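Local coordinates for protein ribose-phosphate pyrophosphokinase (Thermus thermophilus, PDB 7PN0) that transfers the diphosphoryl group of ATP to ribose 5-phosphate, giving AMP and phosphoribosyl pyrophosphate, the activated sugar of nucleotide synthesis, at residues A94-K99 / S105-L110; I88-Y93 / D218-T223; P140-S145 / E301-L306. All coordinates share one frame; numbering follows the deposited sequence.

Contact 1 of 3, residues A94-K99 / S105-L110; sequences ARSDKK and SITARL. With ADP (adenosine-5'-diphosphate), chain C.
The backbones of Ser96 and Ala108 are joined by a hydrogen bond. Ala108 N donates to Ser96 O over 3.1 Å, with a nearly straight N-H...O angle of 166°. Residues 94-99 leave a short 3-10 turn, while residues 105-110 enter a helix with Ile106 at its N-cap position. Ser96 and Ile106 each sit at the centre of an inverse gamma turn. The CB of Ala108 also packs against Ser96 O, at 3.4 Å. Ile106 lays its CG2 branch against the backbone of Ser96 and Asp97, 3.9 Å from Asp97 C.

The hydroxyl of Ser96 serves the nucleotide. With OG anti to its own carbonyl carbon (chi1 -62°), it donates to N7 of the ADP adenine at 2.7 Å. The same OG accepts from a water that also bonds Thr107 OG1, so the helix start is coupled to the base. Arg95 lays its guanidinium over the adenine, with ADP N3 3.3 Å above the guanidinium plane. Lys98 works at the other end of the ligand. Its chain bends at chi3 and chi4, and NZ donates a hydrogen bond to the alpha-phosphate oxygen O1A of ADP at 2.9 Å. Asp97 OD1 holds the same ammonium by a salt bridge through its syn lone pair, at 2.7 Å. Asp97 OD2 is hydrogen-bonded to Ser130 of the same chain and to Gln132 of the third subunit. Met71 of the second subunit packs on Thr107, and Gly135 of the third on Ile106. The contact thus forms one wall of the ADP pocket, in the loop between strand 83-88 and helix 107-118.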
loop_
_atom_site.group_PDB
_atom_site.type_symbol
_atom_site.label_atom_id
_atom_site.label_comp_id
_atom_site.label_asym_id
_atom_site.label_seq_id
_atom_site.Cartn_x
_atom_site.Cartn_y
_atom_site.Cartn_z
ATOM N N ALA A 94 22.614 -5.693 -7.777
ATOM C CA ALA A 94 23.012 -4.298 -7.477
ATOM C C ALA A 94 23.680 -3.710 -8.734
ATOM O O ALA A 94 23.736 -2.500 -8.853
ATOM C CB ALA A 94 23.905 -4.199 -6.256
ATOM N N ARG A 95 24.188 -4.517 -9.651
ATOM C CA ARG A 95 24.824 -3.975 -10.879
ATOM C C ARG A 95 23.759 -3.381 -11.802
ATOM O O ARG A 95 24.097 -2.617 -12.671
ATOM C CB ARG A 95 25.586 -5.064 -11.622
ATOM C CG ARG A 95 26.772 -5.573 -10.840
ATOM C CD ARG A 95 27.606 -6.643 -11.527
ATOM N NE ARG A 95 28.129 -6.183 -12.813
ATOM C CZ ARG A 95 28.835 -6.954 -13.644
ATOM N NH1 ARG A 95 29.108 -8.213 -13.307
ATOM N NH2 ARG A 95 29.226 -6.451 -14.802
ATOM N N SER A 96 22.516 -3.811 -11.656
ATOM C CA SER A 96 21.381 -3.367 -12.501
ATOM C C SER A 96 20.725 -2.187 -11.802
ATOM O O SER A 96 19.562 -2.318 -11.324
ATOM C CB SER A 96 20.402 -4.492 -12.730
ATOM O OG SER A 96 21.002 -5.571 -13.430
ATOM N N ASP A 97 21.459 -1.076 -11.735
ATOM C CA ASP A 97 21.152 0.018 -10.781
ATOM C C ASP A 97 20.798 1.309 -11.529
ATOM O O ASP A 97 20.586 2.306 -10.874
ATOM C CB ASP A 97 22.324 0.208 -9.815
ATOM C CG ASP A 97 23.603 0.677 -10.498
ATOM O OD1 ASP A 97 23.649 0.614 -11.765
ATOM O OD2 ASP A 97 24.448 1.251 -9.799
ATOM N N LYS A 98 20.757 1.296 -12.859
ATOM C CA LYS A 98 20.467 2.527 -13.620
ATOM C C LYS A 98 19.748 2.166 -14.918
ATOM O O LYS A 98 19.847 1.011 -15.417
ATOM C CB LYS A 98 21.770 3.274 -13.885
ATOM C CG LYS A 98 22.715 2.557 -14.820
ATOM C CD LYS A 98 24.027 3.293 -15.052
ATOM C CE LYS A 98 24.909 3.373 -13.837
ATOM N NZ LYS A 98 25.316 2.026 -13.394
ATOM N N LYS A 99 19.114 3.163 -15.511
ATOM C CA LYS A 99 18.491 2.960 -16.830
ATOM C C LYS A 99 19.504 3.412 -17.893
ATOM O O LYS A 99 19.371 4.519 -18.410
ATOM C CB LYS A 99 17.169 3.714 -16.810
ATOM C CG LYS A 99 16.205 3.300 -17.884
ATOM C CD LYS A 99 14.899 2.858 -17.286
ATOM C CE LYS A 99 13.888 2.671 -18.378
ATOM N NZ LYS A 99 12.559 3.211 -18.000
ATOM N N SER A 105 14.591 -2.912 -17.301
ATOM C CA SER A 105 14.258 -2.985 -15.864
ATOM C C SER A 105 15.454 -2.479 -15.055
ATOM O O SER A 105 16.598 -2.881 -15.335
ATOM C CB SER A 105 13.892 -4.406 -15.475
ATOM O OG SER A 105 13.616 -4.470 -14.074
ATOM N N ILE A 106 15.203 -1.632 -14.074
ATOM C CA ILE A 106 16.210 -1.305 -13.027
ATOM C C ILE A 106 16.076 -2.418 -11.992
ATOM O O ILE A 106 15.273 -2.277 -11.027
ATOM C CB ILE A 106 16.001 0.099 -12.457
ATOM C CG1 ILE A 106 15.969 1.170 -13.554
ATOM C CG2 ILE A 106 17.063 0.378 -11.412
ATOM C CD1 ILE A 106 15.618 2.549 -13.049
ATOM N N THR A 107 16.610 -3.573 -12.350
ATOM C CA THR A 107 16.294 -4.847 -11.667
ATOM C C THR A 107 16.634 -4.820 -10.168
ATOM O O THR A 107 15.914 -5.494 -9.434
ATOM C CB THR A 107 16.938 -6.033 -12.369
ATOM O OG1 THR A 107 16.928 -5.725 -13.761
ATOM C CG2 THR A 107 16.145 -7.270 -12.054
ATOM N N ALA A 108 17.619 -4.042 -9.709
ATOM C CA ALA A 108 17.933 -3.932 -8.264
ATOM C C ALA A 108 16.721 -3.353 -7.526
ATOM O O ALA A 108 16.368 -3.862 -6.467
ATOM C CB ALA A 108 19.167 -3.089 -8.083
ATOM N N ARG A 109 16.020 -2.395 -8.145
ATOM C CA ARG A 109 14.839 -1.790 -7.490
ATOM C C ARG A 109 13.684 -2.778 -7.545
ATOM O O ARG A 109 12.958 -2.948 -6.557
ATOM C CB ARG A 109 14.514 -0.439 -8.143
ATOM C CG ARG A 109 13.128 0.089 -7.786
ATOM C CD ARG A 109 13.007 0.405 -6.317
ATOM N NE ARG A 109 11.652 0.689 -5.944
ATOM C CZ ARG A 109 11.144 1.892 -5.684
ATOM N NH1 ARG A 109 9.876 2.018 -5.304
ATOM N NH2 ARG A 109 11.908 2.964 -5.783
ATOM N N LEU A 110 13.494 -3.428 -8.684
ATOM C CA LEU A 110 12.389 -4.397 -8.803
ATOM C C LEU A 110 12.567 -5.450 -7.716
ATOM O O LEU A 110 11.568 -5.811 -7.033
ATOM C CB LEU A 110 12.409 -5.063 -10.182
ATOM C CG LEU A 110 11.491 -6.258 -10.296
ATOM C CD1 LEU A 110 10.053 -5.849 -10.154
ATOM C CD2 LEU A 110 11.737 -6.988 -11.619
HETATM P PB ADP C . 29.533 -0.457 -13.745
HETATM O O1B ADP C . 30.224 0.418 -12.690
HETATM O O2B ADP C . 28.183 -0.959 -13.289
HETATM O O3B ADP C . 30.377 -1.545 -14.379
HETATM P PA ADP C . 28.179 0.349 -16.000
HETATM O O1A ADP C . 26.842 0.542 -15.353
HETATM O O2A ADP C . 28.504 1.165 -17.206
HETATM O O3A ADP C . 29.317 0.603 -14.922
HETATM O "O5'" ADP C . 28.435 -1.230 -16.289
HETATM C "C5'" ADP C . 27.325 -2.178 -16.279
HETATM C "C4'" ADP C . 27.477 -3.213 -17.379
HETATM O "O4'" ADP C . 27.123 -4.516 -16.827
HETATM C "C3'" ADP C . 26.567 -3.046 -18.607
HETATM O "O3'" ADP C . 26.091 -1.721 -18.822
HETATM C "C2'" ADP C . 25.322 -3.814 -18.178
HETATM O "O2'" ADP C . 24.607 -4.258 -19.300
HETATM C "C1'" ADP C . 25.903 -4.962 -17.357
HETATM N N9 ADP C . 25.036 -5.382 -16.254
HETATM C C8 ADP C . 23.903 -4.752 -15.775
HETATM N N7 ADP C . 23.308 -5.405 -14.798
HETATM C C5 ADP C . 24.089 -6.540 -14.636
HETATM C C6 ADP C . 23.990 -7.641 -13.772
HETATM N N6 ADP C . 23.038 -7.748 -12.846
HETATM N N1 ADP C . 24.932 -8.623 -13.863
HETATM C C2 ADP C . 25.902 -8.473 -14.775
HETATM N N3 ADP C . 26.102 -7.472 -15.626
HETATM C C4 ADP C . 25.147 -6.536 -15.530
HETATM O O HOH W 1 19.093 -6.728 -15.160
#

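Contact 2 of 3, residues I88-Y93 / D218-T223; sequences IPYFSY and DDEIST. With ADP (adenosine-5'-diphosphate), chain C; SO4 (sulfate ion), chain D; SO4 (sulfate ion), chain G.
Beside the ADP site, Tyr90 and Glu220 join the loop after strand 83-88 to the short strand 220-221. The two residues come from the two PRTase-like family regions of the chain, so the contact lies between the halves of the protein. It rests on one direct bond: Tyr90 OH donates to Glu220 OE2 at 2.7 Å. The carboxylate oxygen lies at the edge of the tyrosine ring, near its plane, and is also 3.3 Å from Tyr90 CE1. From the glutamate side the approach differs, because the hydroxyl comes from above the carboxylate plane, 41° out of it. The ring and carboxylate planes are 63° apart.

Tyr90 reaches across because its CG stands anti to the backbone N (chi1 175°). One ring face has Ser92 N over its centre, and the His248 ring meets the Tyr90 ring. A water donates to both Tyr90 OH, at 2.6 Å, and Glu220 OE1, at 3.0 Å, and so bridges the pair a second time.

Beyond the glutamate, the loop after the strand binds sulfates, probably from the crystallisation liquor. Ser222 N donates to O4 of the chain D ion at 2.8 Å. Thr223 OG1 donates to O2 of the chain G ion, also at 2.8 Å. Backbone N atoms of Ala224, Ser226 and Leu227 bind sulfate here too, consistent with the ribose-5-phosphate-binding loop of the PRPP motif in this family. Glu220 OE1 also makes a salt bridge to Arg95. OE2 thus takes the phenol, and OE1 the guanidinium and the water. This fixes the rotation of the carboxylate and ties Arg95, the arginine that lies over the adenine, to Tyr90.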
loop_
_atom_site.group_PDB
_atom_site.type_symbol
_atom_site.label_atom_id
_atom_site.label_comp_id
_atom_site.label_asym_id
_atom_site.label_seq_id
_atom_site.Cartn_x
_atom_site.Cartn_y
_atom_site.Cartn_z
ATOM N N ILE A 88 21.552 -11.228 2.610
ATOM C CA ILE A 88 21.924 -11.366 1.179
ATOM C C ILE A 88 23.376 -10.958 1.115
ATOM O O ILE A 88 23.689 -9.798 0.857
ATOM C CB ILE A 88 21.056 -10.478 0.258
ATOM C CG1 ILE A 88 19.570 -10.752 0.484
ATOM C CG2 ILE A 88 21.483 -10.685 -1.181
ATOM C CD1 ILE A 88 18.663 -9.815 -0.304
ATOM N N PRO A 89 24.308 -11.898 1.340
ATOM C CA PRO A 89 25.725 -11.534 1.395
ATOM C C PRO A 89 26.222 -10.979 0.060
ATOM O O PRO A 89 26.944 -9.993 0.091
ATOM C CB PRO A 89 26.435 -12.832 1.799
ATOM C CG PRO A 89 25.371 -13.628 2.451
ATOM C CD PRO A 89 24.073 -13.302 1.719
ATOM N N TYR A 90 25.767 -11.527 -1.064
ATOM C CA TYR A 90 26.087 -10.991 -2.404
ATOM C C TYR A 90 24.791 -10.718 -3.173
ATOM O O TYR A 90 24.122 -11.648 -3.536
ATOM C CB TYR A 90 26.966 -11.924 -3.214
ATOM C CG TYR A 90 27.221 -11.481 -4.642
ATOM C CD1 TYR A 90 27.617 -10.185 -4.937
ATOM C CD2 TYR A 90 27.002 -12.341 -5.708
ATOM C CE1 TYR A 90 27.801 -9.762 -6.253
ATOM C CE2 TYR A 90 27.193 -11.947 -7.027
ATOM C CZ TYR A 90 27.582 -10.647 -7.298
ATOM O OH TYR A 90 27.814 -10.261 -8.585
ATOM N N PHE A 91 24.541 -9.450 -3.446
ATOM C CA PHE A 91 23.344 -8.978 -4.169
ATOM C C PHE A 91 23.803 -8.627 -5.585
ATOM O O PHE A 91 24.147 -7.469 -5.835
ATOM C CB PHE A 91 22.687 -7.806 -3.452
ATOM C CG PHE A 91 21.421 -7.337 -4.105
ATOM C CD1 PHE A 91 20.565 -8.224 -4.762
ATOM C CD2 PHE A 91 21.080 -6.000 -4.105
ATOM C CE1 PHE A 91 19.382 -7.798 -5.331
ATOM C CE2 PHE A 91 19.894 -5.575 -4.696
ATOM C CZ PHE A 91 19.040 -6.473 -5.288
ATOM N N SER A 92 23.856 -9.647 -6.443
ATOM C CA SER A 92 24.415 -9.519 -7.822
ATOM C C SER A 92 23.672 -8.415 -8.572
ATOM O O SER A 92 24.312 -7.662 -9.355
ATOM C CB SER A 92 24.331 -10.826 -8.546
ATOM O OG SER A 92 22.986 -11.203 -8.846
ATOM N N TYR A 93 22.350 -8.350 -8.395
ATOM C CA TYR A 93 21.533 -7.412 -9.196
ATOM C C TYR A 93 21.759 -5.964 -8.767
ATOM O O TYR A 93 21.186 -5.060 -9.455
ATOM C CB TYR A 93 20.057 -7.797 -9.211
ATOM C CG TYR A 93 19.678 -8.906 -10.161
ATOM C CD1 TYR A 93 19.539 -8.651 -11.525
ATOM C CD2 TYR A 93 19.462 -10.201 -9.708
ATOM C CE1 TYR A 93 19.158 -9.634 -12.422
ATOM C CE2 TYR A 93 19.082 -11.198 -10.589
ATOM C CZ TYR A 93 18.911 -10.912 -11.940
ATOM O OH TYR A 93 18.576 -11.899 -12.806
ATOM N N ASP A 218 38.603 -4.664 -5.856
ATOM C CA ASP A 218 37.313 -4.395 -6.527
ATOM C C ASP A 218 36.161 -4.819 -5.620
ATOM O O ASP A 218 36.401 -5.525 -4.623
ATOM C CB ASP A 218 37.258 -5.071 -7.894
ATOM C CG ASP A 218 36.402 -4.303 -8.902
ATOM O OD1 ASP A 218 35.995 -3.154 -8.585
ATOM O OD2 ASP A 218 36.163 -4.840 -9.999
ATOM N N ASP A 219 34.935 -4.434 -5.967
ATOM C CA ASP A 219 33.757 -4.949 -5.220
ATOM C C ASP A 219 33.615 -6.442 -5.535
ATOM O O ASP A 219 33.260 -7.251 -4.636
ATOM C CB ASP A 219 32.489 -4.141 -5.537
ATOM C CG ASP A 219 32.076 -4.141 -6.998
ATOM O OD1 ASP A 219 32.963 -3.935 -7.850
ATOM O OD2 ASP A 219 30.857 -4.353 -7.301
ATOM N N GLU A 220 33.815 -6.828 -6.788
ATOM C CA GLU A 220 33.575 -8.222 -7.178
ATOM C C GLU A 220 34.536 -8.613 -8.296
ATOM O O GLU A 220 35.072 -7.761 -8.932
ATOM C CB GLU A 220 32.140 -8.463 -7.641
ATOM C CG GLU A 220 31.699 -7.627 -8.819
ATOM C CD GLU A 220 30.386 -8.106 -9.385
ATOM O OE1 GLU A 220 30.386 -8.555 -10.564
ATOM O OE2 GLU A 220 29.352 -8.032 -8.655
ATOM N N ILE A 221 34.759 -9.913 -8.399
ATOM C CA ILE A 221 35.395 -10.581 -9.561
ATOM C C ILE A 221 34.361 -11.559 -10.104
ATOM O O ILE A 221 33.982 -12.515 -9.378
ATOM C CB ILE A 221 36.698 -11.258 -9.133
ATOM C CG1 ILE A 221 37.693 -10.248 -8.562
ATOM C CG2 ILE A 221 37.291 -12.028 -10.288
ATOM C CD1 ILE A 221 38.645 -10.854 -7.562
ATOM N N SER A 222 33.872 -11.287 -11.310
ATOM C CA SER A 222 32.958 -12.169 -12.060
ATOM C C SER A 222 33.764 -13.013 -13.047
ATOM O O SER A 222 34.116 -14.162 -12.692
ATOM C CB SER A 222 31.835 -11.365 -12.694
ATOM O OG SER A 222 32.329 -10.274 -13.477
ATOM N N THR A 223 34.044 -12.472 -14.225
ATOM C CA THR A 223 34.788 -13.143 -15.317
ATOM C C THR A 223 36.295 -12.883 -15.204
ATOM O O THR A 223 37.051 -13.484 -16.004
ATOM C CB THR A 223 34.296 -12.669 -16.683
ATOM O OG1 THR A 223 34.633 -11.299 -16.835
ATOM C CG2 THR A 223 32.810 -12.847 -16.865
HETATM P PB ADP C . 29.533 -0.457 -13.745
HETATM O O1B ADP C . 30.224 0.418 -12.690
HETATM O O2B ADP C . 28.183 -0.959 -13.289
HETATM O O3B ADP C . 30.377 -1.545 -14.379
HETATM P PA ADP C . 28.179 0.349 -16.000
HETATM O O1A ADP C . 26.842 0.542 -15.353
HETATM O O2A ADP C . 28.504 1.165 -17.206
HETATM O O3A ADP C . 29.317 0.603 -14.922
HETATM O "O5'" ADP C . 28.435 -1.230 -16.289
HETATM C "C5'" ADP C . 27.325 -2.178 -16.279
HETATM C "C4'" ADP C . 27.477 -3.213 -17.379
HETATM O "O4'" ADP C . 27.123 -4.516 -16.827
HETATM C "C3'" ADP C . 26.567 -3.046 -18.607
HETATM O "O3'" ADP C . 26.091 -1.721 -18.822
HETATM C "C2'" ADP C . 25.322 -3.814 -18.178
HETATM O "O2'" ADP C . 24.607 -4.258 -19.300
HETATM C "C1'" ADP C . 25.903 -4.962 -17.357
HETATM N N9 ADP C . 25.036 -5.382 -16.254
HETATM C C8 ADP C . 23.903 -4.752 -15.775
HETATM N N7 ADP C . 23.308 -5.405 -14.798
HETATM C C5 ADP C . 24.089 -6.540 -14.636
HETATM C C6 ADP C . 23.990 -7.641 -13.772
HETATM N N6 ADP C . 23.038 -7.748 -12.846
HETATM N N1 ADP C . 24.932 -8.623 -13.863
HETATM C C2 ADP C . 25.902 -8.473 -14.775
HETATM N N3 ADP C . 26.102 -7.472 -15.626
HETATM C C4 ADP C . 25.147 -6.536 -15.530
HETATM S S SO4 D . 36.156 -8.491 -13.059
HETATM O O1 SO4 D . 37.595 -8.555 -12.792
HETATM O O2 SO4 D . 35.543 -7.627 -12.079
HETATM O O3 SO4 D . 35.954 -7.920 -14.382
HETATM O O4 SO4 D . 35.552 -9.798 -12.945
HETATM S S SO4 G . 34.694 -10.248 -20.277
HETATM O O1 SO4 G . 35.747 -9.661 -19.504
HETATM O O2 SO4 G . 33.647 -10.729 -19.433
HETATM O O3 SO4 G . 34.192 -9.242 -21.153
HETATM O O4 SO4 G . 35.202 -11.359 -21.032
HETATM O O HOH W 2 28.526 -10.901 -11.029
#

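Contact 3 of 3, residues P140-S145 / E301-L306; sequences PVDHLS and ESVSSL. With SO4 (sulfate ion), chain E; SO4 (sulfate ion), chain F.
Strand 141-144, an outermost strand of the five-stranded parallel sheet, is met here by the turn that follows helix 287-299. That turn carries an ST motif, in which Ser302 OG accepts from Ser305 N three residues on.

Apolar packing makes the direct contact. CG1 of Val303 touches two strand residues, Leu144 and Asp142. It lies 3.9 Å from Leu144 CD2, and the two side chains cross at about a right angle. The same CG1 is 4.2 Å from Asp142 CB. Val303 CG1 stands anti to the backbone N (chi1 178°), which turns this branch toward the strand. Leu144 also packs on Leu124 and Met126 of the neighbouring strand.

Charge holds the far end of Asp142. Its OD2 pairs with Arg122, and its OD1 pairs with Arg48 of the fourth subunit. The aspartate thus links the strand to another chain beside the apolar contact.

Each segment binds a sulfate ion, probably from the crystallisation liquor. The chain E ion sits on the 301-306 turn. Ser302 OG donates to its O2 at 2.7 Å, and Ser304 N to its O3 at 3.0 Å. Arg48 of the fourth subunit and Arg103 of the third subunit bind this ion as well, so it lies where three chains meet. The chain F ion accepts from Ser145 OG. That hydroxyl also caps Glu147 N, at the start of the next helix.

Water gives the last link. One molecule donates to Ser145 O at 2.9 Å and, more weakly, to Leu306 O at 3.4 Å.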
loop_
_atom_site.group_PDB
_atom_site.type_symbol
_atom_site.label_atom_id
_atom_site.label_comp_id
_atom_site.label_asym_id
_atom_site.label_seq_id
_atom_site.Cartn_x
_atom_site.Cartn_y
_atom_site.Cartn_z
ATOM N N PRO A 140 14.589 -1.078 6.242
ATOM C CA PRO A 140 15.960 -0.829 6.671
ATOM C C PRO A 140 16.935 -1.804 6.014
ATOM O O PRO A 140 16.626 -3.028 5.874
ATOM C CB PRO A 140 15.941 -0.997 8.184
ATOM C CG PRO A 140 14.495 -0.922 8.589
ATOM C CD PRO A 140 13.679 -1.256 7.366
ATOM N N VAL A 141 18.140 -1.295 5.717
ATOM C CA VAL A 141 19.244 -2.087 5.136
ATOM C C VAL A 141 20.477 -1.845 6.013
ATOM O O VAL A 141 20.773 -0.734 6.296
ATOM C CB VAL A 141 19.518 -1.766 3.661
ATOM C CG1 VAL A 141 20.763 -2.479 3.175
ATOM C CG2 VAL A 141 18.299 -2.037 2.748
ATOM N N ASP A 142 21.062 -2.900 6.522
ATOM C CA ASP A 142 22.401 -2.797 7.148
ATOM C C ASP A 142 23.402 -3.245 6.088
ATOM O O ASP A 142 23.348 -4.385 5.647
ATOM C CB ASP A 142 22.481 -3.567 8.462
ATOM C CG ASP A 142 21.660 -2.924 9.568
ATOM O OD1 ASP A 142 21.811 -1.692 9.803
ATOM O OD2 ASP A 142 20.814 -3.615 10.119
ATOM N N HIS A 143 24.238 -2.315 5.669
ATOM C CA HIS A 143 25.216 -2.502 4.576
ATOM C C HIS A 143 26.603 -2.656 5.213
ATOM O O HIS A 143 27.145 -1.635 5.611
ATOM C CB HIS A 143 25.111 -1.317 3.610
ATOM C CG HIS A 143 26.006 -1.373 2.431
ATOM N ND1 HIS A 143 26.205 -0.273 1.642
ATOM C CD2 HIS A 143 26.754 -2.374 1.910
ATOM C CE1 HIS A 143 27.062 -0.579 0.683
ATOM N NE2 HIS A 143 27.414 -1.856 0.832
ATOM N N LEU A 144 27.141 -3.876 5.273
ATOM C CA LEU A 144 28.473 -4.140 5.887
ATOM C C LEU A 144 29.561 -3.795 4.863
ATOM O O LEU A 144 29.378 -4.049 3.657
ATOM C CB LEU A 144 28.552 -5.615 6.282
ATOM C CG LEU A 144 27.541 -6.118 7.304
ATOM C CD1 LEU A 144 27.764 -7.583 7.618
ATOM C CD2 LEU A 144 27.544 -5.292 8.572
ATOM N N SER A 145 30.703 -3.314 5.351
ATOM C CA SER A 145 31.914 -3.057 4.550
ATOM C C SER A 145 32.909 -4.217 4.702
ATOM O O SER A 145 33.091 -4.698 5.858
ATOM C CB SER A 145 32.545 -1.788 4.996
ATOM O OG SER A 145 33.756 -1.573 4.282
ATOM N N GLU A 301 21.944 -3.414 19.228
ATOM C CA GLU A 301 23.284 -2.828 19.456
ATOM C C GLU A 301 23.785 -2.230 18.140
ATOM O O GLU A 301 23.191 -2.482 17.059
ATOM C CB GLU A 301 24.224 -3.900 20.009
ATOM C CG GLU A 301 23.824 -4.400 21.396
ATOM C CD GLU A 301 24.644 -5.607 21.856
ATOM O OE1 GLU A 301 25.436 -6.103 21.083
ATOM O OE2 GLU A 301 24.428 -6.067 22.972
ATOM N N SER A 302 24.885 -1.503 18.188
ATOM C CA SER A 302 25.352 -0.688 17.046
ATOM C C SER A 302 26.023 -1.570 15.978
ATOM O O SER A 302 27.174 -2.058 16.195
ATOM C CB SER A 302 26.269 0.405 17.506
ATOM O OG SER A 302 26.798 1.073 16.376
ATOM N N VAL A 303 25.369 -1.771 14.846
ATOM C CA VAL A 303 25.990 -2.384 13.641
ATOM C C VAL A 303 27.025 -1.401 13.071
ATOM O O VAL A 303 28.116 -1.855 12.663
ATOM C CB VAL A 303 24.925 -2.835 12.622
ATOM C CG1 VAL A 303 25.533 -3.429 11.351
ATOM C CG2 VAL A 303 23.962 -3.833 13.224
ATOM N N SER A 304 26.768 -0.087 13.055
ATOM C CA SER A 304 27.713 0.928 12.499
ATOM C C SER A 304 29.094 0.825 13.169
ATOM O O SER A 304 30.078 1.069 12.489
ATOM C CB SER A 304 27.201 2.329 12.645
ATOM O OG SER A 304 25.946 2.389 12.017
ATOM N N SER A 305 29.153 0.455 14.447
ATOM C CA SER A 305 30.429 0.350 15.211
ATOM C C SER A 305 31.330 -0.751 14.633
ATOM O O SER A 305 32.538 -0.738 14.921
ATOM C CB SER A 305 30.142 0.138 16.648
ATOM O OG SER A 305 29.555 1.320 17.124
ATOM N N LEU A 306 30.781 -1.673 13.844
ATOM C CA LEU A 306 31.554 -2.792 13.239
ATOM C C LEU A 306 32.459 -2.242 12.144
ATOM O O LEU A 306 33.333 -2.956 11.675
ATOM C CB LEU A 306 30.598 -3.869 12.702
ATOM C CG LEU A 306 29.844 -4.657 13.765
ATOM C CD1 LEU A 306 28.825 -5.569 13.108
ATOM C CD2 LEU A 306 30.810 -5.466 14.652
HETATM S S SO4 E . 23.520 1.765 14.574
HETATM O O1 SO4 E . 22.634 1.213 15.502
HETATM O O2 SO4 E . 24.672 2.311 15.251
HETATM O O3 SO4 E . 23.985 0.762 13.663
HETATM O O4 SO4 E . 22.872 2.846 13.856
HETATM S S SO4 F . 32.873 -1.717 0.742
HETATM O O1 SO4 F . 32.745 -0.845 1.883
HETATM O O2 SO4 F . 32.892 -3.081 1.228
HETATM O O3 SO4 F . 34.139 -1.442 0.021
HETATM O O4 SO4 F . 31.756 -1.553 -0.124
HETATM O O HOH W 3 33.115 -3.124 8.307
#

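How the contacts relate
Along the chain, residues 88-93 come first and open the loop that contact 2 closes only at 218-223. It joins the loop after strand 83-88 to strand 220-221. Contact 1 follows at once, wholly within that span. It closes the short loop between 94-99 and 105-110, joining the same loop to the start of helix 107-118. Residues 140-145 then open contact 3, which closes at 301-306. Contacts 2 and 3 therefore cross, while contacts 1 and 3 stand in series. Contacts 1 and 2 touch, and both reach ADP and the second subunit. Contact 3 lies apart. It ties the C-terminal turn to an outer strand of the five-stranded sheet, near the third and fourth subunits.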